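Local coordinates for protein anaerobically-induced outer membrane porin OprE (Pseudomonas aeruginosa, PDB 4FRX) that probably acts as a porin, forming a beta-barrel channel through the outer membrane by which small solutes pass, at residues L325-Q330 with T341-Y346; N361-S366 with E381-L386; G145-S150 with T157-Q162; K127-T132 with T209-Y214; G88-L93 with D135-P140. All blocks are in the same frame, centred on the assembly; numbering follows the deposited sequence.

Contact 1: L325-Q330 with T341-Y346; sequences LITDVQ and TWQVRY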
# COMPACT_ATOMS: atom_id res chain seq x y z
N LEU A 325 -1.73 7.23 3.54
CA LEU A 325 -1.80 8.12 4.69
C LEU A 325 -0.50 7.97 5.49
O LEU A 325 0.05 6.86 5.59
CB LEU A 325 -3.00 7.75 5.59
CG LEU A 325 -4.41 7.83 4.98
CD1 LEU A 325 -5.49 7.30 5.95
CD2 LEU A 325 -4.76 9.26 4.53
N ILE A 326 -0.05 9.06 6.10
CA ILE A 326 1.12 9.01 6.98
C ILE A 326 0.93 8.13 8.20
O ILE A 326 1.90 7.83 8.93
CB ILE A 326 1.62 10.42 7.40
CG1 ILE A 326 0.55 11.19 8.18
CG2 ILE A 326 2.10 11.20 6.18
CD1 ILE A 326 1.07 12.50 8.80
N THR A 327 -0.31 7.71 8.41
CA THR A 327 -0.70 6.87 9.54
C THR A 327 -0.92 5.40 9.15
O THR A 327 -1.37 4.61 9.97
CB THR A 327 -1.98 7.41 10.20
OG1 THR A 327 -3.05 7.41 9.24
CG2 THR A 327 -1.76 8.82 10.74
N ASP A 328 -0.61 5.03 7.91
CA ASP A 328 -0.76 3.63 7.52
C ASP A 328 0.47 2.90 8.03
O ASP A 328 1.54 3.01 7.46
CB ASP A 328 -0.90 3.47 6.00
CG ASP A 328 -1.21 2.02 5.58
OD1 ASP A 328 -0.43 1.10 5.93
OD2 ASP A 328 -2.23 1.79 4.90
N VAL A 329 0.29 2.16 9.12
CA VAL A 329 1.40 1.55 9.85
C VAL A 329 1.19 0.03 9.96
O VAL A 329 0.45 -0.54 9.17
CB VAL A 329 1.62 2.22 11.23
CG1 VAL A 329 2.08 3.66 11.04
CG2 VAL A 329 0.32 2.22 12.04
N GLN A 330 1.85 -0.62 10.91
CA GLN A 330 1.94 -2.07 10.86
C GLN A 330 0.59 -2.73 11.12
O GLN A 330 0.22 -3.70 10.46
CB GLN A 330 3.02 -2.61 11.81
CG GLN A 330 3.16 -4.12 11.77
CD GLN A 330 4.27 -4.63 12.67
OE1 GLN A 330 5.17 -3.89 13.06
NE2 GLN A 330 4.20 -5.93 13.01
N THR A 341 -4.83 12.46 14.36
CA THR A 341 -3.73 11.62 14.79
C THR A 341 -2.42 12.41 14.79
O THR A 341 -2.06 13.01 13.79
CB THR A 341 -3.58 10.40 13.85
OG1 THR A 341 -4.82 9.69 13.79
CG2 THR A 341 -2.51 9.45 14.35
N TRP A 342 -1.71 12.41 15.92
CA TRP A 342 -0.35 12.92 15.94
C TRP A 342 0.64 11.76 15.98
O TRP A 342 0.31 10.66 16.40
CB TRP A 342 -0.12 13.90 17.09
CG TRP A 342 -0.24 13.33 18.48
CD1 TRP A 342 -1.34 13.36 19.28
CD2 TRP A 342 0.80 12.72 19.27
NE1 TRP A 342 -1.07 12.79 20.50
CE2 TRP A 342 0.24 12.38 20.52
CE3 TRP A 342 2.14 12.39 19.02
CZ2 TRP A 342 0.97 11.75 21.52
CZ3 TRP A 342 2.87 11.76 20.04
CH2 TRP A 342 2.28 11.45 21.27
N GLN A 343 1.85 12.00 15.51
CA GLN A 343 2.85 10.94 15.50
C GLN A 343 4.24 11.50 15.65
O GLN A 343 4.52 12.64 15.25
CB GLN A 343 2.75 10.11 14.22
CG GLN A 343 3.11 10.90 12.96
CD GLN A 343 3.06 10.04 11.72
OE1 GLN A 343 4.08 9.56 11.24
NE2 GLN A 343 1.86 9.83 11.21
N VAL A 344 5.11 10.69 16.23
CA VAL A 344 6.53 11.01 16.29
C VAL A 344 7.32 9.83 15.77
O VAL A 344 6.95 8.67 15.99
CB VAL A 344 6.98 11.40 17.72
CG1 VAL A 344 6.27 12.67 18.15
CG2 VAL A 344 6.69 10.27 18.70
N ARG A 345 8.40 10.13 15.06
CA ARG A 345 9.23 9.10 14.46
C ARG A 345 10.68 9.28 14.86
O ARG A 345 11.15 10.40 14.97
CB ARG A 345 9.15 9.19 12.94
CG ARG A 345 7.77 9.00 12.37
CD ARG A 345 7.82 8.97 10.84
NE ARG A 345 6.49 8.81 10.30
CZ ARG A 345 6.22 8.44 9.06
NH1 ARG A 345 7.21 8.19 8.21
NH2 ARG A 345 4.95 8.32 8.67
N TYR A 346 11.38 8.17 15.08
CA TYR A 346 12.82 8.21 15.24
C TYR A 346 13.48 7.08 14.45
O TYR A 346 13.00 5.94 14.46
CB TYR A 346 13.27 8.11 16.70
CG TYR A 346 14.77 8.05 16.81
CD1 TYR A 346 15.55 9.18 16.56
CD2 TYR A 346 15.43 6.86 17.10
CE1 TYR A 346 16.93 9.13 16.63
CE2 TYR A 346 16.81 6.80 17.17
CZ TYR A 346 17.56 7.94 16.94
OH TYR A 346 18.94 7.89 17.01
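I326 presents its carbonyl oxygen to Q343, whose side chain makes the polar link between loop 325-330 and strand 341-346. CB of Q343 leaves the strand on the loop side, and CG lies between the backbone N and the carbonyl carbon (chi1 66°), after which the chain is extended. CD comes to 3.7 Å from I326 O. At the tip the amide divides its work. NE2 donates to I326 O at 3.0 Å in a nearly straight bond (166°), approaching from above the carbonyl plane while the oxygen lies in the plane of the amide; the same NE2 rests 3.6 Å from I326 CG1 and 3.8 Å from T327 CG2. OE1 is gripped side-on by R345, which brings NE to 2.7 Å and NH2 to 3.0 Å and should hold the glutamine amide in this orientation. NH2 of R345 adds a weak bond to I326 O. Farther along, T327 and T341 meet tip to tip through their CG2 methyls, 3.7 Å apart, while T327 OG1 is bonded to K333 O and Q302 NE2. The type I turn L325-D328 is thus pinned to a barrel strand, consistent with the inward-folded loops of OprD-family porins.

Contact 2: N361-S366 with E381-L386; sequences NTIYLS and ERDISL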
# COMPACT_ATOMS: atom_id res chain seq x y z
N ASN A 361 14.16 1.81 13.22
CA ASN A 361 13.13 2.84 13.14
C ASN A 361 12.01 2.60 14.14
O ASN A 361 11.67 1.45 14.46
CB ASN A 361 12.57 2.93 11.72
CG ASN A 361 13.60 3.41 10.73
OD1 ASN A 361 14.32 2.61 10.12
ND2 ASN A 361 13.70 4.72 10.57
N THR A 362 11.43 3.68 14.65
CA THR A 362 10.25 3.54 15.48
C THR A 362 9.27 4.69 15.26
O THR A 362 9.66 5.79 14.88
CB THR A 362 10.60 3.41 16.97
OG1 THR A 362 9.41 3.11 17.71
CG2 THR A 362 11.23 4.71 17.50
N ILE A 363 7.99 4.43 15.48
CA ILE A 363 6.99 5.46 15.32
C ILE A 363 5.93 5.23 16.38
O ILE A 363 5.59 4.09 16.73
CB ILE A 363 6.36 5.42 13.92
CG1 ILE A 363 5.20 6.44 13.81
CG2 ILE A 363 5.87 4.00 13.59
CD1 ILE A 363 4.68 6.62 12.40
N TYR A 364 5.45 6.31 16.95
CA TYR A 364 4.36 6.21 17.90
C TYR A 364 3.25 7.07 17.34
O TYR A 364 3.51 8.19 16.91
CB TYR A 364 4.80 6.74 19.27
CG TYR A 364 3.66 6.75 20.26
CD1 TYR A 364 3.32 5.60 20.96
CD2 TYR A 364 2.91 7.90 20.47
CE1 TYR A 364 2.27 5.60 21.85
CE2 TYR A 364 1.85 7.91 21.35
CZ TYR A 364 1.54 6.76 22.04
OH TYR A 364 0.49 6.78 22.92
N LEU A 365 2.02 6.55 17.33
CA LEU A 365 0.87 7.31 16.85
C LEU A 365 -0.27 7.32 17.87
O LEU A 365 -0.52 6.32 18.54
CB LEU A 365 0.34 6.75 15.52
CG LEU A 365 1.31 6.49 14.37
CD1 LEU A 365 1.86 5.06 14.49
CD2 LEU A 365 0.66 6.71 13.02
N SER A 366 -0.96 8.44 17.96
CA SER A 366 -2.05 8.56 18.92
C SER A 366 -3.23 9.25 18.24
O SER A 366 -3.10 10.39 17.79
CB SER A 366 -1.59 9.37 20.14
OG SER A 366 -2.61 9.45 21.11
N GLU A 381 -0.71 3.38 18.59
CA GLU A 381 0.14 2.30 18.12
C GLU A 381 1.62 2.67 18.26
O GLU A 381 2.01 3.82 18.04
CB GLU A 381 -0.19 1.92 16.66
CG GLU A 381 0.71 0.77 16.10
CD GLU A 381 0.16 0.10 14.83
OE1 GLU A 381 -1.06 0.17 14.57
OE2 GLU A 381 0.96 -0.50 14.09
N ARG A 382 2.44 1.71 18.64
CA ARG A 382 3.88 1.89 18.63
C ARG A 382 4.49 0.79 17.78
O ARG A 382 4.27 -0.40 18.06
CB ARG A 382 4.46 1.84 20.06
CG ARG A 382 5.98 1.97 20.13
CD ARG A 382 6.47 2.04 21.60
NE ARG A 382 5.79 3.09 22.36
CZ ARG A 382 4.86 2.78 23.26
NH1 ARG A 382 4.55 1.50 23.48
NH2 ARG A 382 4.23 3.71 23.97
N ASP A 383 5.22 1.17 16.73
CA ASP A 383 5.90 0.21 15.87
C ASP A 383 7.40 0.36 16.01
O ASP A 383 7.89 1.45 16.26
CB ASP A 383 5.59 0.44 14.38
CG ASP A 383 4.16 0.16 14.01
OD1 ASP A 383 3.41 -0.31 14.88
OD2 ASP A 383 3.80 0.40 12.84
N ILE A 384 8.12 -0.74 15.83
CA ILE A 384 9.56 -0.69 15.63
C ILE A 384 9.92 -1.57 14.45
O ILE A 384 9.23 -2.57 14.15
CB ILE A 384 10.36 -1.14 16.89
CG1 ILE A 384 10.05 -2.59 17.25
CG2 ILE A 384 10.08 -0.22 18.08
CD1 ILE A 384 11.03 -3.60 16.69
N SER A 385 10.99 -1.21 13.76
CA SER A 385 11.52 -2.05 12.72
C SER A 385 13.02 -2.03 12.87
O SER A 385 13.64 -0.97 12.85
CB SER A 385 11.10 -1.55 11.34
OG SER A 385 11.55 -2.44 10.32
N LEU A 386 13.60 -3.21 13.07
CA LEU A 386 15.04 -3.39 13.12
C LEU A 386 15.40 -4.24 11.91
O LEU A 386 14.85 -5.33 11.72
CB LEU A 386 15.42 -4.13 14.40
CG LEU A 386 16.91 -4.44 14.61
CD1 LEU A 386 17.71 -3.15 14.76
CD2 LEU A 386 17.09 -5.33 15.83
O HOH W 1 14.82 -0.21 10.23
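The Y364 ring and the R382 guanidinium lie nearly parallel, their planes 19° apart, with R382 NH2 3.5 Å from Y364 CE1. They stand on neighbouring strands of an antiparallel beta hairpin of the barrel wall, with axes 4.7 Å apart. A bend at chi3 (-53°) turns NE of R382 back toward the tyrosine, where it approaches CD1; because R382 also touches a crystal neighbour, its exact pose may owe something to the lattice. The tyrosine ring also meets that of W342 on the next strand. N361-S385, I363-D383 and L365-E381 are the hydrogen-bonded pairs of the hairpin, and T362-I384 and Y364-R382 the non-hydrogen-bonded ones. On the face shared by N361, I363, L365, E381, D383 and S385, the side chains of I363 and D383 lie side by side, CG2 to CB 3.7 Å. That face meets the loop running through V329: D383 OD2 takes the N-H of Q330, and E381 those of I331 and G332. On the other face I384 CG2 packs 3.4 Å from T362 OG1. This hydroxyl, set anti to its own backbone N (chi1 -173°), donates to D383 O at 2.7 Å, and the same oxygen accepts I363 N at 3.1 Å.

Contact 3: G145-S150 with T157-Q162; sequences GGQVTS and TLVAGQ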
# COMPACT_ATOMS: atom_id res chain seq x y z
N GLY A 145 -5.59 -4.75 -15.06
CA GLY A 145 -6.16 -3.58 -15.72
C GLY A 145 -5.33 -3.11 -16.89
O GLY A 145 -4.53 -3.86 -17.44
N GLY A 146 -5.51 -1.84 -17.26
CA GLY A 146 -4.74 -1.24 -18.34
C GLY A 146 -4.20 0.08 -17.83
O GLY A 146 -4.88 0.75 -17.07
N GLN A 147 -3.00 0.46 -18.26
CA GLN A 147 -2.35 1.67 -17.73
C GLN A 147 -1.36 2.28 -18.72
O GLN A 147 -0.60 1.56 -19.36
CB GLN A 147 -1.62 1.31 -16.42
CG GLN A 147 -0.85 2.45 -15.81
CD GLN A 147 -0.06 2.01 -14.59
OE1 GLN A 147 -0.55 2.08 -13.46
NE2 GLN A 147 1.19 1.61 -14.80
N VAL A 148 -1.37 3.60 -18.83
CA VAL A 148 -0.33 4.31 -19.58
C VAL A 148 0.48 5.21 -18.65
O VAL A 148 -0.07 5.89 -17.80
CB VAL A 148 -0.91 5.13 -20.76
CG1 VAL A 148 -1.89 6.17 -20.26
CG2 VAL A 148 0.20 5.80 -21.55
N THR A 149 1.80 5.18 -18.79
CA THR A 149 2.66 6.07 -18.01
C THR A 149 3.57 6.78 -18.99
O THR A 149 3.90 6.23 -20.03
CB THR A 149 3.54 5.29 -17.02
OG1 THR A 149 4.43 4.43 -17.75
CG2 THR A 149 2.68 4.42 -16.10
N SER A 150 3.98 7.99 -18.66
CA SER A 150 4.83 8.74 -19.57
C SER A 150 5.79 9.69 -18.86
O SER A 150 5.40 10.37 -17.91
CB SER A 150 3.96 9.52 -20.56
OG SER A 150 4.75 10.32 -21.43
N THR A 157 5.96 13.12 -14.44
CA THR A 157 5.80 11.67 -14.55
C THR A 157 4.29 11.43 -14.50
O THR A 157 3.67 11.61 -13.46
CB THR A 157 6.49 10.94 -13.39
OG1 THR A 157 7.83 11.44 -13.25
CG2 THR A 157 6.55 9.44 -13.66
N LEU A 158 3.70 11.06 -15.63
CA LEU A 158 2.24 11.02 -15.72
C LEU A 158 1.71 9.60 -15.81
O LEU A 158 2.41 8.69 -16.27
CB LEU A 158 1.79 11.79 -16.96
CG LEU A 158 2.27 13.25 -17.01
CD1 LEU A 158 1.99 13.82 -18.39
CD2 LEU A 158 1.55 14.06 -15.92
N VAL A 159 0.48 9.40 -15.35
CA VAL A 159 -0.11 8.06 -15.37
C VAL A 159 -1.62 8.17 -15.45
O VAL A 159 -2.22 9.13 -14.96
CB VAL A 159 0.35 7.20 -14.13
CG1 VAL A 159 -0.14 7.80 -12.83
CG2 VAL A 159 -0.11 5.74 -14.25
N ALA A 160 -2.22 7.20 -16.13
CA ALA A 160 -3.67 7.07 -16.21
C ALA A 160 -3.93 5.59 -16.42
O ALA A 160 -3.19 4.93 -17.13
CB ALA A 160 -4.22 7.88 -17.37
N GLY A 161 -4.98 5.07 -15.81
CA GLY A 161 -5.27 3.66 -15.93
C GLY A 161 -6.67 3.33 -15.47
O GLY A 161 -7.41 4.18 -14.98
N GLN A 162 -7.02 2.06 -15.65
CA GLN A 162 -8.31 1.53 -15.25
C GLN A 162 -8.03 0.15 -14.68
O GLN A 162 -7.38 -0.67 -15.35
CB GLN A 162 -9.21 1.39 -16.47
CG GLN A 162 -10.52 0.69 -16.19
CD GLN A 162 -11.43 0.61 -17.41
OE1 GLN A 162 -11.21 1.30 -18.40
NE2 GLN A 162 -12.46 -0.22 -17.33
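V159 wedges its CG2 methyl between Q147 and T149, and the tight side of this contact is built round that one carbon. It lies 3.7 Å from Q147 CG and 3.6 Å from T149 CG2, placed there because CG2 stands anti to the V159 backbone N. Q147 rises beside it with CG anti to its own N (chi1 177°), and its OE1 is hydrogen-bonded to Y197 OH, which anchors the tip. Next to it the backbones draw close: CA of Q147 and CA of G161 are 4.0 Å apart, and G146 O sits 3.1 Å from G161 CA. On the reverse face the side chains meet less closely. V148 CG1 is 4.1 Å from A160 CB, Q162 leads its amide away from G146, and S150 is turned to other partners, its OG bonded to T117 and D152. L158 on this face lies about 7 Å from a bound detergent, which suggests the membrane side of the wall. Between the faces run six backbone hydrogen bonds, in the pairs G146-Q162, V148-A160 and S150-L158. Strands 142-150 and 156-167 so form an antiparallel beta hairpin, the repeating unit of a porin barrel.

Contact 4: K127-T132 with T209-Y214; sequences KLPVVT and TLQYYY. With C8E ((hydroxyethyloxy)tri(ethyloxy)octane), chain C.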
# COMPACT_ATOMS: atom_id res chain seq x y z
N LYS A 127 1.99 2.00 -7.32
CA LYS A 127 2.34 2.56 -6.02
C LYS A 127 2.08 4.07 -6.04
O LYS A 127 3.01 4.86 -6.09
CB LYS A 127 3.80 2.27 -5.68
CG LYS A 127 4.15 0.78 -5.63
CD LYS A 127 5.58 0.55 -5.18
CE LYS A 127 5.83 1.13 -3.80
NZ LYS A 127 5.11 0.38 -2.73
N LEU A 128 0.80 4.45 -5.99
CA LEU A 128 0.37 5.83 -6.24
C LEU A 128 -0.46 6.31 -5.08
O LEU A 128 -0.97 5.50 -4.31
CB LEU A 128 -0.52 5.88 -7.50
CG LEU A 128 0.09 5.39 -8.80
CD1 LEU A 128 -0.94 5.50 -9.92
CD2 LEU A 128 1.36 6.15 -9.14
N PRO A 129 -0.63 7.63 -4.96
CA PRO A 129 -1.43 8.10 -3.82
C PRO A 129 -2.89 7.64 -3.80
O PRO A 129 -3.47 7.61 -2.73
CB PRO A 129 -1.35 9.62 -3.95
CG PRO A 129 0.02 9.84 -4.57
CD PRO A 129 0.17 8.71 -5.57
N VAL A 130 -3.46 7.27 -4.94
CA VAL A 130 -4.85 6.85 -4.97
C VAL A 130 -4.98 5.33 -5.13
O VAL A 130 -6.08 4.80 -5.11
CB VAL A 130 -5.61 7.56 -6.11
CG1 VAL A 130 -5.80 9.03 -5.77
CG2 VAL A 130 -4.84 7.43 -7.41
N VAL A 131 -3.85 4.65 -5.27
CA VAL A 131 -3.84 3.18 -5.29
C VAL A 131 -2.42 2.62 -5.16
O VAL A 131 -1.53 2.91 -5.97
CB VAL A 131 -4.54 2.59 -6.56
CG1 VAL A 131 -3.97 3.20 -7.85
CG2 VAL A 131 -4.45 1.04 -6.58
N THR A 132 -2.18 1.85 -4.11
CA THR A 132 -0.90 1.14 -4.03
C THR A 132 -1.13 -0.25 -3.50
O THR A 132 -1.99 -0.47 -2.64
CB THR A 132 0.22 1.84 -3.21
OG1 THR A 132 0.56 1.05 -2.06
CG2 THR A 132 -0.19 3.18 -2.77
N THR A 209 8.82 18.73 -5.23
CA THR A 209 7.95 17.98 -6.11
C THR A 209 6.50 18.25 -5.72
O THR A 209 6.19 18.30 -4.54
CB THR A 209 8.22 16.47 -6.00
OG1 THR A 209 9.51 16.19 -6.54
CG2 THR A 209 7.16 15.64 -6.76
N LEU A 210 5.64 18.42 -6.71
CA LEU A 210 4.20 18.56 -6.48
C LEU A 210 3.49 17.34 -7.08
O LEU A 210 3.99 16.72 -8.02
CB LEU A 210 3.70 19.81 -7.18
CG LEU A 210 4.48 21.08 -6.87
CD1 LEU A 210 3.88 22.22 -7.68
CD2 LEU A 210 4.43 21.37 -5.37
N GLN A 211 2.31 17.04 -6.58
CA GLN A 211 1.57 15.89 -7.07
C GLN A 211 0.09 16.22 -7.12
O GLN A 211 -0.41 16.94 -6.26
CB GLN A 211 1.73 14.74 -6.11
CG GLN A 211 3.10 14.08 -6.07
CD GLN A 211 3.12 12.96 -5.05
OE1 GLN A 211 2.86 13.19 -3.87
NE2 GLN A 211 3.40 11.74 -5.51
N TYR A 212 -0.59 15.70 -8.12
CA TYR A 212 -2.04 15.70 -8.15
C TYR A 212 -2.43 14.34 -8.66
O TYR A 212 -1.93 13.91 -9.70
CB TYR A 212 -2.64 16.75 -9.09
CG TYR A 212 -4.10 16.45 -9.34
CD1 TYR A 212 -5.05 16.75 -8.38
CD2 TYR A 212 -4.51 15.78 -10.49
CE1 TYR A 212 -6.38 16.43 -8.57
CE2 TYR A 212 -5.85 15.45 -10.69
CZ TYR A 212 -6.77 15.79 -9.73
OH TYR A 212 -8.10 15.47 -9.91
N TYR A 213 -3.35 13.68 -7.95
CA TYR A 213 -3.91 12.41 -8.40
C TYR A 213 -5.43 12.36 -8.24
O TYR A 213 -6.00 13.02 -7.37
CB TYR A 213 -3.26 11.22 -7.68
CG TYR A 213 -1.83 10.94 -8.17
CD1 TYR A 213 -0.75 11.63 -7.63
CD2 TYR A 213 -1.58 9.99 -9.15
CE1 TYR A 213 0.56 11.40 -8.09
CE2 TYR A 213 -0.27 9.74 -9.59
CZ TYR A 213 0.79 10.45 -9.06
OH TYR A 213 2.10 10.23 -9.49
N TYR A 214 -6.05 11.53 -9.07
CA TYR A 214 -7.48 11.35 -9.08
C TYR A 214 -7.77 9.87 -9.08
O TYR A 214 -7.14 9.12 -9.82
CB TYR A 214 -8.08 12.00 -10.32
CG TYR A 214 -9.56 11.75 -10.50
CD1 TYR A 214 -10.50 12.37 -9.69
CD2 TYR A 214 -10.01 10.89 -11.49
CE1 TYR A 214 -11.86 12.13 -9.87
CE2 TYR A 214 -11.35 10.65 -11.68
CZ TYR A 214 -12.28 11.28 -10.87
OH TYR A 214 -13.62 11.03 -11.07
C1 C8E C . 8.22 25.12 -18.09
C2 C8E C . 6.79 24.61 -18.27
C3 C8E C . 6.47 23.48 -17.29
C4 C8E C . 5.73 24.00 -16.07
C5 C8E C . 4.25 23.64 -16.10
C6 C8E C . 3.59 24.06 -14.79
C7 C8E C . 2.81 22.90 -14.19
C8 C8E C . 2.87 22.93 -12.67
O9 C8E C . 1.77 22.23 -12.15
C10 C8E C . 2.07 20.91 -11.75
C11 C8E C . 0.91 20.38 -10.91
O12 C8E C . 1.10 19.01 -10.65
C13 C8E C . 1.08 18.74 -9.27
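P129 is the knob that fits onto Y213: its ring carbon CD sits over the centre of the tyrosine face, 3.7 Å from the centroid and 12° off the ring normal, a CH-pi contact. The proline stands at the corner of a type I turn, L128-V131, between strands 123-128 and 131-132, consistent with an inward-folded loop of an OprD-type barrel, and strand 209-214 supplies the surface it meets. Two neighbours bracket the knob. L128 crosses the tyrosine at about a right angle and sets CD2 4.0 Å from CE2, toward the hydroxyl end of the ring. V130 fills the hollow at the ring's root, with CG1 3.9 Å from Y213 CB and CG2 3.7 Å from Y214 O. P129 CG, besides pressing on CD1 of the ring at 3.6 Å, reaches Q211 NE2. The tyrosine keeps its pose under the turn with its CG beside the backbone N (chi1 -73°) and its OH bonded to D201 OD1, which also receives NE2 of Q211. The far side of the strand meets detergent: the last modelled atom, C13, of the detergent C8E lies 3.5 Å from L210 CB and 3.4 Å from Q211 N.

Contact 5: G88-L93 with D135-P140; sequences GTVFPL and DGRLLP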
# COMPACT_ATOMS: atom_id res chain seq x y z
N GLY A 88 -4.35 -16.47 9.30
CA GLY A 88 -5.31 -16.45 8.21
C GLY A 88 -5.12 -15.30 7.25
O GLY A 88 -6.00 -14.99 6.46
N THR A 89 -3.96 -14.64 7.32
CA THR A 89 -3.67 -13.53 6.43
C THR A 89 -2.52 -13.85 5.49
O THR A 89 -2.23 -13.08 4.57
CB THR A 89 -3.37 -12.20 7.20
OG1 THR A 89 -2.30 -12.41 8.13
CG2 THR A 89 -4.61 -11.70 7.95
N VAL A 90 -1.86 -14.98 5.71
CA VAL A 90 -0.75 -15.37 4.86
C VAL A 90 -1.16 -16.36 3.76
O VAL A 90 -0.82 -16.16 2.60
CB VAL A 90 0.42 -15.95 5.67
CG1 VAL A 90 1.60 -16.22 4.77
CG2 VAL A 90 0.82 -14.99 6.79
N PHE A 91 -1.87 -17.42 4.14
CA PHE A 91 -2.27 -18.51 3.23
C PHE A 91 -3.77 -18.63 3.01
O PHE A 91 -4.54 -18.43 3.95
CB PHE A 91 -1.76 -19.86 3.78
CG PHE A 91 -0.27 -20.00 3.71
CD1 PHE A 91 0.33 -20.42 2.55
CD2 PHE A 91 0.52 -19.68 4.80
CE1 PHE A 91 1.71 -20.51 2.45
CE2 PHE A 91 1.90 -19.79 4.72
CZ PHE A 91 2.49 -20.19 3.55
N PRO A 92 -4.20 -18.97 1.79
CA PRO A 92 -5.62 -19.28 1.57
C PRO A 92 -6.01 -20.58 2.28
O PRO A 92 -5.13 -21.32 2.71
CB PRO A 92 -5.71 -19.46 0.05
CG PRO A 92 -4.33 -19.82 -0.38
CD PRO A 92 -3.39 -19.12 0.57
N LEU A 93 -7.32 -20.82 2.42
CA LEU A 93 -7.82 -22.00 3.12
C LEU A 93 -8.32 -23.07 2.16
O LEU A 93 -8.76 -22.77 1.05
CB LEU A 93 -8.98 -21.61 4.05
CG LEU A 93 -8.74 -20.95 5.41
CD1 LEU A 93 -8.09 -19.58 5.29
CD2 LEU A 93 -10.05 -20.84 6.18
N ASP A 135 1.87 -5.37 0.35
CA ASP A 135 2.83 -6.46 0.35
C ASP A 135 3.28 -6.72 1.79
O ASP A 135 4.48 -6.84 2.07
CB ASP A 135 4.03 -6.10 -0.52
CG ASP A 135 4.90 -7.30 -0.85
OD1 ASP A 135 4.46 -8.45 -0.63
OD2 ASP A 135 6.03 -7.08 -1.32
N GLY A 136 2.31 -6.78 2.69
CA GLY A 136 2.58 -6.93 4.11
C GLY A 136 2.69 -8.36 4.61
O GLY A 136 2.85 -8.59 5.81
N ARG A 137 2.58 -9.34 3.70
CA ARG A 137 2.66 -10.74 4.13
C ARG A 137 3.67 -11.50 3.28
O ARG A 137 4.79 -11.04 3.12
CB ARG A 137 1.28 -11.41 4.13
CG ARG A 137 0.26 -10.78 5.13
CD ARG A 137 0.70 -10.93 6.59
NE ARG A 137 -0.31 -10.40 7.52
CZ ARG A 137 -0.35 -9.15 7.97
NH1 ARG A 137 0.56 -8.27 7.57
NH2 ARG A 137 -1.31 -8.76 8.81
N LEU A 138 3.27 -12.64 2.74
CA LEU A 138 4.23 -13.50 2.02
C LEU A 138 4.36 -13.17 0.54
O LEU A 138 5.48 -13.09 0.01
CB LEU A 138 3.84 -14.98 2.18
CG LEU A 138 4.81 -16.04 1.64
CD1 LEU A 138 6.16 -15.92 2.33
CD2 LEU A 138 4.23 -17.45 1.82
N LEU A 139 3.22 -12.99 -0.11
CA LEU A 139 3.19 -12.69 -1.54
C LEU A 139 2.39 -11.40 -1.72
O LEU A 139 1.45 -11.15 -0.98
CB LEU A 139 2.55 -13.85 -2.33
CG LEU A 139 3.23 -15.23 -2.20
CD1 LEU A 139 2.44 -16.31 -2.93
CD2 LEU A 139 4.65 -15.18 -2.72
N PRO A 140 2.77 -10.58 -2.70
CA PRO A 140 2.13 -9.28 -2.89
C PRO A 140 0.75 -9.32 -3.54
O PRO A 140 0.39 -10.27 -4.26
CB PRO A 140 3.11 -8.55 -3.82
CG PRO A 140 3.79 -9.67 -4.58
CD PRO A 140 3.94 -10.76 -3.57
O HOH W 2 0.53 -13.91 1.77
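V90 and R137 mark the closest approach of two irregular loops, CA to CA 5.8 Å, with no direct backbone hydrogen bond between them. A water bridges the main chains, donating to V90 O and accepting from L138 N. The polar side-chain link is R137 to T89. A bend at chi2 (-64°) swings CD of the arginine toward the threonine, and NE donates to T89 OG1 at 2.9 Å in an almost straight bond (169°), the oxygen lying in the guanidinium plane at its edge. NH1 of the same group turns back to G136 O at 2.9 Å, coming from above that carbonyl's plane. Held by one bond to T89 across the contact and one to G136 of its own loop, the guanidinium has its rotation largely fixed. T89 O, 3.4 Å from R137 CG, is buried and has no polar partner in the model. The segments belong to the loop between strands 59-71 and 102-114 and to that between strands 131-132 and 142-150, so the contact joins two loops, probably within the barrel of this OprD-family porin. There R137 lies close to R427, a like charge that its long, weak ion pair with E425 would probably offset only in part. Beyond the arginine the contact is apolar. V90 crosses R137 and L138 at about right angles, CG2 lying 4.1 Å from R137 CD and CG1 3.6 Å from L138 CB. F91 meets L138 through its ring tip, CZ to CD2 3.7 Å, and the same ring packs against F103 on strand 102-114.

Contacts 1 and 2 adjoin, centres 8 Å apart: Q343 OE1 packs 3.2 Å from I363 CD1, and Y346 O meets T362 N at 2.8 Å where strands 340-349 and 358-370 pair. Contacts 3 and 4 form a second group, centres 12 Å apart, in which V159 CG1 packs 3.8 Å from both Y213 CE2 and L128 CD1; contact 3 is nested within the chain loop that contact 4 closes. Contact 1 lies across the chain's centre from contact 3, about 29 Å between centres. Contact 5 follows contact 4 closely in sequence, and its nearest atoms are about 5 Å from contact 1 without touching. Side chains of I384 and L158 each lie about 7 Å from a bound C8E, those of I326 and L138 about 11 Å.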